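Glycosyl hydrolase, family 38 (Enterococcus faecalis, PDB 5KBP) probably hydrolyses alpha-mannosidic linkages, as other glycoside hydrolase family 38 enzymes do, and binds a metal ion. Local coordinates at residues I394-F399 against A806-H811; L559-D564 against I583-V588; Q605-V610 against P643-T648. All coordinates share one frame; numbering follows the deposited sequence.

Overall arrangement
Interactions 2 and 3 are neighbours, with centres 10 Å apart, and all four of their segments fall in the family 38 C-terminal domain. Each pairs strands of a different antiparallel sheet, and the two sheets pack through Phe562, which reaches Gln608 and Thr648, and through Ile583 on Val610. Interaction 2 closes along the chain before interaction 3 opens. Interaction 1 lies apart, its nearest atoms about 31 Å from interaction 2 and about 28 Å from interaction 3. It joins the loop after helix 362-393 to the end of strand 804-807. Both other contacts are nested in the long loop it closes, so it brings together two parts of the chain about 400 residues apart.

Interaction 1 (I394-F399 against A806-H811). With SO4 (sulfate ion), chain D; SO4 (sulfate ion), chain J.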
loop_
_atom_site.group_PDB
_atom_site.type_symbol
_atom_site.label_atom_id
_atom_site.label_comp_id
_atom_site.label_asym_id
_atom_site.label_seq_id
_atom_site.Cartn_x
_atom_site.Cartn_y
_atom_site.Cartn_z
ATOM N N ILE A 394 30.056 -21.017 -10.327
ATOM C CA ILE A 394 30.866 -20.832 -11.527
ATOM C C ILE A 394 32.340 -20.922 -11.157
ATOM O O ILE A 394 32.790 -20.300 -10.187
ATOM C CB ILE A 394 30.539 -19.489 -12.202
ATOM C CG1 ILE A 394 29.101 -19.495 -12.724
ATOM C CG2 ILE A 394 31.510 -19.206 -13.337
ATOM C CD1 ILE A 394 28.703 -18.221 -13.433
ATOM N N ASP A 395 33.095 -21.705 -11.927
ATOM C CA ASP A 395 34.522 -21.883 -11.686
ATOM C C ASP A 395 35.278 -20.601 -12.010
ATOM O O ASP A 395 35.680 -20.385 -13.159
ATOM C CB ASP A 395 35.060 -23.051 -12.516
ATOM C CG ASP A 395 36.420 -23.535 -12.042
ATOM O OD1 ASP A 395 37.098 -22.802 -11.293
ATOM O OD2 ASP A 395 36.812 -24.656 -12.426
ATOM N N THR A 396 35.477 -19.748 -11.009
ATOM C CA THR A 396 36.187 -18.489 -11.187
ATOM C C THR A 396 37.676 -18.597 -10.883
ATOM O O THR A 396 38.398 -17.606 -11.037
ATOM C CB THR A 396 35.564 -17.397 -10.311
ATOM O OG1 THR A 396 35.447 -17.868 -8.962
ATOM C CG2 THR A 396 34.186 -17.020 -10.833
ATOM N N SER A 397 38.154 -19.769 -10.460
ATOM C CA SER A 397 39.584 -19.965 -10.253
ATOM C C SER A 397 40.373 -19.927 -11.555
ATOM O O SER A 397 41.607 -19.871 -11.509
ATOM C CB SER A 397 39.835 -21.290 -9.531
ATOM O OG SER A 397 39.317 -22.384 -10.270
ATOM N N VAL A 398 39.693 -19.960 -12.704
ATOM C CA VAL A 398 40.377 -19.858 -13.988
ATOM C C VAL A 398 41.031 -18.488 -14.144
ATOM O O VAL A 398 42.053 -18.352 -14.827
ATOM C CB VAL A 398 39.386 -20.161 -15.129
ATOM C CG1 VAL A 398 38.191 -19.216 -15.066
ATOM C CG2 VAL A 398 40.074 -20.090 -16.488
ATOM N N PHE A 399 40.473 -17.460 -13.506
ATOM C CA PHE A 399 41.048 -16.127 -13.564
ATOM C C PHE A 399 42.273 -16.032 -12.655
ATOM O O PHE A 399 42.385 -16.775 -11.675
ATOM C CB PHE A 399 40.012 -15.085 -13.152
ATOM C CG PHE A 399 38.823 -15.020 -14.069
ATOM C CD1 PHE A 399 38.983 -14.724 -15.412
ATOM C CD2 PHE A 399 37.544 -15.247 -13.587
ATOM C CE1 PHE A 399 37.893 -14.658 -16.258
ATOM C CE2 PHE A 399 36.449 -15.184 -14.428
ATOM C CZ PHE A 399 36.624 -14.889 -15.766
ATOM N N ALA A 806 26.588 -9.606 -12.381
ATOM C CA ALA A 806 26.828 -9.996 -11.002
ATOM C C ALA A 806 28.312 -10.236 -10.791
ATOM O O ALA A 806 28.965 -10.883 -11.612
ATOM C CB ALA A 806 26.047 -11.257 -10.636
ATOM N N THR A 807 28.831 -9.720 -9.685
ATOM C CA THR A 807 30.203 -9.987 -9.292
ATOM C C THR A 807 30.253 -11.176 -8.337
ATOM O O THR A 807 29.266 -11.526 -7.686
ATOM C CB THR A 807 30.831 -8.759 -8.631
ATOM O OG1 THR A 807 30.126 -8.452 -7.421
ATOM C CG2 THR A 807 30.770 -7.561 -9.566
ATOM N N THR A 808 31.424 -11.800 -8.271
ATOM C CA THR A 808 31.657 -12.922 -7.372
ATOM C C THR A 808 33.153 -13.014 -7.117
ATOM O O THR A 808 33.955 -12.342 -7.769
ATOM C CB THR A 808 31.107 -14.232 -7.950
ATOM O OG1 THR A 808 31.306 -15.296 -7.011
ATOM C CG2 THR A 808 31.810 -14.575 -9.252
ATOM N N ALA A 809 33.521 -13.847 -6.149
ATOM C CA ALA A 809 34.915 -14.000 -5.775
ATOM C C ALA A 809 35.569 -15.101 -6.608
ATOM O O ALA A 809 34.929 -15.764 -7.429
ATOM C CB ALA A 809 35.036 -14.291 -4.279
ATOM N N ARG A 810 36.870 -15.290 -6.405
ATOM C CA ARG A 810 37.585 -16.388 -7.037
ATOM C C ARG A 810 37.350 -17.670 -6.250
ATOM O O ARG A 810 37.574 -17.712 -5.036
ATOM C CB ARG A 810 39.081 -16.090 -7.117
ATOM C CG ARG A 810 39.460 -15.005 -8.109
ATOM C CD ARG A 810 40.972 -14.897 -8.248
ATOM N NE ARG A 810 41.562 -16.076 -8.880
ATOM C CZ ARG A 810 42.183 -17.053 -8.224
ATOM N NH1 ARG A 810 42.307 -16.997 -6.905
ATOM N NH2 ARG A 810 42.685 -18.084 -8.889
ATOM N N HIS A 811 36.901 -18.713 -6.943
ATOM C CA HIS A 811 36.623 -19.992 -6.306
ATOM C C HIS A 811 36.405 -21.042 -7.382
ATOM O O HIS A 811 35.968 -20.728 -8.493
ATOM C CB HIS A 811 35.394 -19.908 -5.390
ATOM C CG HIS A 811 34.222 -19.212 -6.011
ATOM N ND1 HIS A 811 33.545 -19.720 -7.099
ATOM C CD2 HIS A 811 33.610 -18.047 -5.697
ATOM C CE1 HIS A 811 32.565 -18.897 -7.428
ATOM N NE2 HIS A 811 32.582 -17.874 -6.592
HETATM S S SO4 D . 42.609 -14.111 -4.660
HETATM O O1 SO4 D . 42.424 -13.991 -3.217
HETATM O O2 SO4 D . 44.033 -14.040 -4.975
HETATM O O3 SO4 D . 42.076 -15.392 -5.114
HETATM O O4 SO4 D . 41.908 -13.025 -5.335
HETATM S S SO4 J . 44.114 -20.691 -5.922
HETATM O O1 SO4 J . 44.615 -22.048 -6.115
HETATM O O2 SO4 J . 44.988 -19.747 -6.609
HETATM O O3 SO4 J . 44.090 -20.381 -4.495
HETATM O O4 SO4 J . 42.763 -20.590 -6.466
#
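Phe399 O is gripped side-on by two nitrogens of Arg810, NE at 3.0 Å and NH2 at 3.1 Å. The oxygen lies in the guanidinium plane. NH2 approaches nearly along the C=O axis, whereas NE sits above the carbonyl plane. A bend at chi3 (67°) places NE for this grip. NH2 adds a weak bond to Ser397 O. The outer nitrogens also meet two sulfate ions, probably from the crystallisation liquor. The approach of one ion to NH1 is too short to be trusted in detail, and the other is weakly bound by NH2.

The contact joins the loop between helix 362-393 and strand 404-410 to the chain just after strand 804-807. These two strands pair in one antiparallel sheet.

Thr396 makes the other group of polar contacts. Its OG1 lies between the backbone N and the carbonyl carbon (chi1 51°). Thr396 OG1 accepts from His811 N at 2.6 Å and lies 2.7 Å from Ala809 O. The same OG1 stands over the centre of one face of the His811 ring, 3.2 Å above its plane. Thr396 N returns a bond to His811 O at 2.7 Å. At the ring edge, CE1 of His811 is 3.1 Å from Ile394 O. Thr396 CG2 and Thr808 CG2 meet tip to tip at 3.8 Å.

Interaction 2 (L559-D564 against I583-V588); sequences LLTFED and ITTENV
Glu563 and Thr584 form a non-hydrogen-bonded pair where strand 583-584 runs antiparallel to strand 555-566. Asp564 and Ile583 form the hydrogen-bonded pair beside it. Asp564 N gives a nearly straight bond to Ile583 O (2.8 Å, 175° at the hydrogen). Ile583 N answers to Asp564 O at 2.9 Å.

Threonine hydroxyls extend the polar contact where segment 583-588 leaves the strand. Phe562 O accepts from both Thr585 N and Thr584 OG1, at 3.1 Å and 3.2 Å. The hydroxyl donor is tilted 33° from the carbonyl plane. Thr584 OG1 also accepts from Glu586 N, which makes an ST turn. Thr585 OG1 accepts from Phe562 N at 3.1 Å. Its chi1 of 60° sets OG1 between its own backbone N and carbonyl carbon.

Glu563 and Asp564 point to opposite faces of the sheet. Glu563 forms a salt bridge with Arg675. Asp564 OD1 is hydrogen-bonded to His672, and its OD2 makes a salt bridge with Arg637.

Van der Waals contacts are few. Thr585 CG2 lies 3.8 Å from Phe562 CB, while the Phe562 ring leads away to Ile646 and Thr648 of the facing sheet. The side chains of Thr561 and Thr584 cross at a slant, with Thr561 CG2 3.3 Å from Thr584 OG1.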
loop_
_atom_site.group_PDB
_atom_site.type_symbol
_atom_site.label_atom_id
_atom_site.label_comp_id
_atom_site.label_asym_id
_atom_site.label_seq_id
_atom_site.Cartn_x
_atom_site.Cartn_y
_atom_site.Cartn_z
ATOM N N LEU A 559 10.664 12.636 -37.695
ATOM C CA LEU A 559 10.468 11.648 -36.647
ATOM C C LEU A 559 10.742 12.260 -35.278
ATOM O O LEU A 559 11.489 13.236 -35.149
ATOM C CB LEU A 559 11.375 10.440 -36.877
ATOM C CG LEU A 559 11.151 9.672 -38.182
ATOM C CD1 LEU A 559 12.209 8.595 -38.366
ATOM C CD2 LEU A 559 9.758 9.066 -38.204
ATOM N N LEU A 560 10.125 11.671 -34.252
ATOM C CA LEU A 560 10.243 12.139 -32.869
ATOM C C LEU A 560 9.718 13.569 -32.728
ATOM O O LEU A 560 10.397 14.462 -32.215
ATOM C CB LEU A 560 11.687 12.025 -32.365
ATOM C CG LEU A 560 11.912 12.083 -30.852
ATOM C CD1 LEU A 560 11.366 10.830 -30.186
ATOM C CD2 LEU A 560 13.388 12.279 -30.528
ATOM N N THR A 561 8.493 13.782 -33.199
ATOM C CA THR A 561 7.799 15.054 -33.047
ATOM C C THR A 561 6.754 14.920 -31.947
ATOM O O THR A 561 5.974 13.962 -31.940
ATOM C CB THR A 561 7.139 15.483 -34.359
ATOM O OG1 THR A 561 8.149 15.749 -35.341
ATOM C CG2 THR A 561 6.298 16.736 -34.155
ATOM N N PHE A 562 6.744 15.874 -31.022
ATOM C CA PHE A 562 5.849 15.839 -29.875
ATOM C C PHE A 562 4.618 16.699 -30.131
ATOM O O PHE A 562 4.708 17.770 -30.739
ATOM C CB PHE A 562 6.573 16.304 -28.610
ATOM C CG PHE A 562 7.718 15.417 -28.216
ATOM C CD1 PHE A 562 7.487 14.225 -27.549
ATOM C CD2 PHE A 562 9.022 15.767 -28.521
ATOM C CE1 PHE A 562 8.538 13.401 -27.189
ATOM C CE2 PHE A 562 10.077 14.947 -28.163
ATOM C CZ PHE A 562 9.833 13.763 -27.497
ATOM N N GLU A 563 3.469 16.220 -29.660
ATOM C CA GLU A 563 2.189 16.874 -29.892
ATOM C C GLU A 563 1.368 16.826 -28.615
ATOM O O GLU A 563 1.164 15.749 -28.047
ATOM C CB GLU A 563 1.425 16.197 -31.035
ATOM C CG GLU A 563 0.040 16.765 -31.292
ATOM C CD GLU A 563 -0.857 15.789 -32.027
ATOM O OE1 GLU A 563 -1.414 14.883 -31.372
ATOM O OE2 GLU A 563 -0.996 15.921 -33.261
ATOM N N ASP A 564 0.897 17.987 -28.169
ATOM C CA ASP A 564 0.069 18.091 -26.975
ATOM C C ASP A 564 -1.265 18.721 -27.342
ATOM O O ASP A 564 -1.307 19.760 -28.012
ATOM C CB ASP A 564 0.760 18.915 -25.886
ATOM C CG ASP A 564 -0.059 18.990 -24.610
ATOM O OD1 ASP A 564 0.055 18.069 -23.773
ATOM O OD2 ASP A 564 -0.819 19.967 -24.444
ATOM N N ILE A 583 -0.783 21.584 -30.153
ATOM C CA ILE A 583 0.482 22.300 -30.033
ATOM C C ILE A 583 1.603 21.303 -30.292
ATOM O O ILE A 583 1.669 20.255 -29.641
ATOM C CB ILE A 583 0.650 22.957 -28.648
ATOM C CG1 ILE A 583 -0.401 24.050 -28.438
ATOM C CG2 ILE A 583 2.047 23.527 -28.498
ATOM C CD1 ILE A 583 -0.361 24.678 -27.063
ATOM N N THR A 584 2.478 21.623 -31.241
ATOM C CA THR A 584 3.521 20.707 -31.672
ATOM C C THR A 584 4.895 21.346 -31.514
ATOM O O THR A 584 5.030 22.567 -31.400
ATOM C CB THR A 584 3.319 20.280 -33.133
ATOM O OG1 THR A 584 4.294 19.293 -33.481
ATOM C CG2 THR A 584 3.466 21.477 -34.062
ATOM N N THR A 585 5.918 20.496 -31.507
ATOM C CA THR A 585 7.304 20.940 -31.477
ATOM C C THR A 585 7.894 21.106 -32.871
ATOM O O THR A 585 9.104 21.320 -32.994
ATOM C CB THR A 585 8.160 19.960 -30.671
ATOM O OG1 THR A 585 8.099 18.661 -31.270
ATOM C CG2 THR A 585 7.665 19.873 -29.234
ATOM N N GLU A 586 7.068 21.015 -33.918
ATOM C CA GLU A 586 7.573 21.127 -35.284
ATOM C C GLU A 586 8.170 22.502 -35.555
ATOM O O GLU A 586 9.093 22.630 -36.368
ATOM C CB GLU A 586 6.452 20.834 -36.284
ATOM C CG GLU A 586 6.907 20.810 -37.736
ATOM C CD GLU A 586 5.753 20.895 -38.714
ATOM O OE1 GLU A 586 4.628 21.224 -38.283
ATOM O OE2 GLU A 586 5.973 20.638 -39.916
ATOM N N ASN A 587 7.661 23.536 -34.891
ATOM C CA ASN A 587 8.171 24.887 -35.081
ATOM C C ASN A 587 8.788 25.412 -33.791
ATOM O O ASN A 587 8.339 26.426 -33.247
ATOM C CB ASN A 587 7.053 25.811 -35.562
ATOM N N VAL A 588 9.813 24.723 -33.294
ATOM C CA VAL A 588 10.470 25.064 -32.036
ATOM C C VAL A 588 11.977 24.963 -32.234
ATOM O O VAL A 588 12.462 24.087 -32.959
ATOM C CB VAL A 588 9.998 24.145 -30.885
ATOM C CG1 VAL A 588 10.777 24.424 -29.604
ATOM C CG2 VAL A 588 8.504 24.311 -30.641
#

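Interaction 3 (Q605-V610 against P643-T648)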
loop_
_atom_site.group_PDB
_atom_site.type_symbol
_atom_site.label_atom_id
_atom_site.label_comp_id
_atom_site.label_asym_id
_atom_site.label_seq_id
_atom_site.Cartn_x
_atom_site.Cartn_y
_atom_site.Cartn_z
ATOM N N GLN A 605 21.341 14.758 -26.337
ATOM C CA GLN A 605 20.266 15.315 -25.528
ATOM C C GLN A 605 19.522 16.357 -26.349
ATOM O O GLN A 605 20.139 17.271 -26.907
ATOM C CB GLN A 605 20.804 15.946 -24.244
ATOM C CG GLN A 605 19.713 16.390 -23.279
ATOM C CD GLN A 605 20.188 17.445 -22.301
ATOM O OE1 GLN A 605 20.673 18.504 -22.701
ATOM N NE2 GLN A 605 20.047 17.164 -21.010
ATOM N N ILE A 606 18.203 16.213 -26.430
ATOM C CA ILE A 606 17.348 17.150 -27.148
ATOM C C ILE A 606 16.431 17.817 -26.133
ATOM O O ILE A 606 15.624 17.142 -25.481
ATOM C CB ILE A 606 16.531 16.456 -28.249
ATOM C CG1 ILE A 606 17.459 15.734 -29.227
ATOM C CG2 ILE A 606 15.667 17.469 -28.982
ATOM C CD1 ILE A 606 16.731 14.949 -30.293
ATOM N N LYS A 607 16.554 19.134 -26.000
ATOM C CA LYS A 607 15.741 19.916 -25.079
ATOM C C LYS A 607 14.796 20.814 -25.865
ATOM O O LYS A 607 15.236 21.592 -26.719
ATOM C CB LYS A 607 16.613 20.760 -24.149
ATOM C CG LYS A 607 17.104 20.027 -22.914
ATOM C CD LYS A 607 17.809 20.982 -21.965
ATOM C CE LYS A 607 18.181 20.303 -20.660
ATOM N NZ LYS A 607 18.814 21.262 -19.712
ATOM N N GLN A 608 13.503 20.706 -25.569
ATOM C CA GLN A 608 12.476 21.536 -26.183
ATOM C C GLN A 608 11.557 22.070 -25.094
ATOM O O GLN A 608 11.064 21.301 -24.263
ATOM C CB GLN A 608 11.668 20.747 -27.217
ATOM C CG GLN A 608 12.467 20.291 -28.425
ATOM C CD GLN A 608 12.010 18.943 -28.943
ATOM O OE1 GLN A 608 11.598 18.079 -28.170
ATOM N NE2 GLN A 608 12.078 18.756 -30.256
ATOM N N THR A 609 11.338 23.381 -25.098
ATOM C CA THR A 609 10.408 24.033 -24.187
ATOM C C THR A 609 9.227 24.565 -24.988
ATOM O O THR A 609 9.414 25.296 -25.967
ATOM C CB THR A 609 11.084 25.170 -23.417
ATOM O OG1 THR A 609 12.038 24.627 -22.496
ATOM C CG2 THR A 609 10.054 25.983 -22.645
ATOM N N VAL A 610 8.019 24.188 -24.576
ATOM C CA VAL A 610 6.800 24.620 -25.244
ATOM C C VAL A 610 5.829 25.146 -24.196
ATOM O O VAL A 610 5.837 24.714 -23.038
ATOM C CB VAL A 610 6.167 23.477 -26.074
ATOM C CG1 VAL A 610 5.362 22.531 -25.190
ATOM C CG2 VAL A 610 5.316 24.043 -27.196
ATOM N N PRO A 643 5.245 27.198 -18.965
ATOM C CA PRO A 643 6.320 26.482 -19.661
ATOM C C PRO A 643 6.262 24.982 -19.408
ATOM O O PRO A 643 5.871 24.522 -18.333
ATOM C CB PRO A 643 7.593 27.098 -19.072
ATOM C CG PRO A 643 7.170 28.447 -18.595
ATOM C CD PRO A 643 5.766 28.269 -18.098
ATOM N N PHE A 644 6.661 24.220 -20.427
ATOM C CA PHE A 644 6.647 22.759 -20.361
ATOM C C PHE A 644 7.846 22.262 -21.166
ATOM O O PHE A 644 7.814 22.277 -22.399
ATOM C CB PHE A 644 5.336 22.201 -20.898
ATOM C CG PHE A 644 5.252 20.699 -20.869
ATOM C CD1 PHE A 644 4.831 20.038 -19.727
ATOM C CD2 PHE A 644 5.580 19.951 -21.988
ATOM C CE1 PHE A 644 4.748 18.658 -19.697
ATOM C CE2 PHE A 644 5.499 18.570 -21.965
ATOM C CZ PHE A 644 5.082 17.925 -20.819
ATOM N N GLU A 645 8.890 21.827 -20.465
ATOM C CA GLU A 645 10.136 21.426 -21.105
ATOM C C GLU A 645 10.146 19.926 -21.372
ATOM O O GLU A 645 9.694 19.128 -20.544
ATOM C CB GLU A 645 11.334 21.816 -20.236
ATOM C CG GLU A 645 12.685 21.612 -20.906
ATOM C CD GLU A 645 13.821 22.258 -20.137
ATOM O OE1 GLU A 645 13.543 22.964 -19.145
ATOM O OE2 GLU A 645 14.992 22.061 -20.524
ATOM N N ILE A 646 10.667 19.548 -22.538
ATOM C CA ILE A 646 10.756 18.156 -22.961
ATOM C C ILE A 646 12.221 17.842 -23.232
ATOM O O ILE A 646 12.867 18.523 -24.038
ATOM C CB ILE A 646 9.899 17.881 -24.207
ATOM C CG1 ILE A 646 8.460 18.352 -23.985
ATOM C CG2 ILE A 646 9.920 16.401 -24.550
ATOM C CD1 ILE A 646 7.563 18.155 -25.188
ATOM N N THR A 647 12.744 16.816 -22.563
ATOM C CA THR A 647 14.134 16.399 -22.710
ATOM C C THR A 647 14.166 14.940 -23.146
ATOM O O THR A 647 13.686 14.062 -22.421
ATOM C CB THR A 647 14.912 16.586 -21.404
ATOM O OG1 THR A 647 14.830 17.955 -20.989
ATOM C CG2 THR A 647 16.375 16.209 -21.597
ATOM N N THR A 648 14.737 14.687 -24.320
ATOM C CA THR A 648 14.817 13.349 -24.891
ATOM C C THR A 648 16.277 12.982 -25.118
ATOM O O THR A 648 17.047 13.786 -25.653
ATOM C CB THR A 648 14.043 13.263 -26.211
ATOM O OG1 THR A 648 12.691 13.688 -26.005
ATOM C CG2 THR A 648 14.041 11.834 -26.737
#
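Val610 and Phe644 pair in neighbouring antiparallel strands, 601-613 and 641-653, of a large antiparallel sheet. Hydrogen-bonded pairs Ile606-Thr648, Gln608-Ile646 and Val610-Phe644 alternate with the non-hydrogen-bonded pairs Lys607-Thr647 and Thr609-Glu645. The axes of segments 605-610 and 643-648 come within 4.4 Å. Gln608 N bonds to Ile646 O at 2.7 Å, and Val610 N bonds to Phe644 O. At Val610-Phe644 the return bond from Phe644 N to Val610 O is weak.

The face bearing Ile606, Gln608, Val610, Phe644, Ile646 and Thr648 is the tight one. Most of these residues are buried. Strand 555-566 of the facing sheet covers part of it, with Phe562 lying against Gln608. Val610 and Phe644 lie side by side and point the same way. Val610 CG1 comes to the edge of the Phe644 ring, 4.1 Å from CD2. Phe644 CG is anti to its backbone N (chi1 180°), and the rest of the ring leads away toward Ile665 and Asn667. Thr648 OG1 bonds to Thr663 on the next strand. Gln608 NE2 has a weak bond to Asn542 O, but its OE1 is buried with no partner in the model.

The other face is looser and nearer solvent. Thr609 and Glu645 are exposed, and Lys607 and Thr647 are partly so. Lys607 and Thr647 lie alongside each other, with Lys607 CG 3.6 Å from Thr647 OG1. Gln605 CG packs on Thr647 CG2 at 3.7 Å. Thr609 OG1 rests 3.5 Å from Glu645 CG. The extended Lys607 chain crosses Glu645 at a slant. Their salt bridge is long, 4.0 Å from Lys607 NZ to Glu645 OE2, and that oxygen is nearer to Lys607 CD, at 3.3 Å.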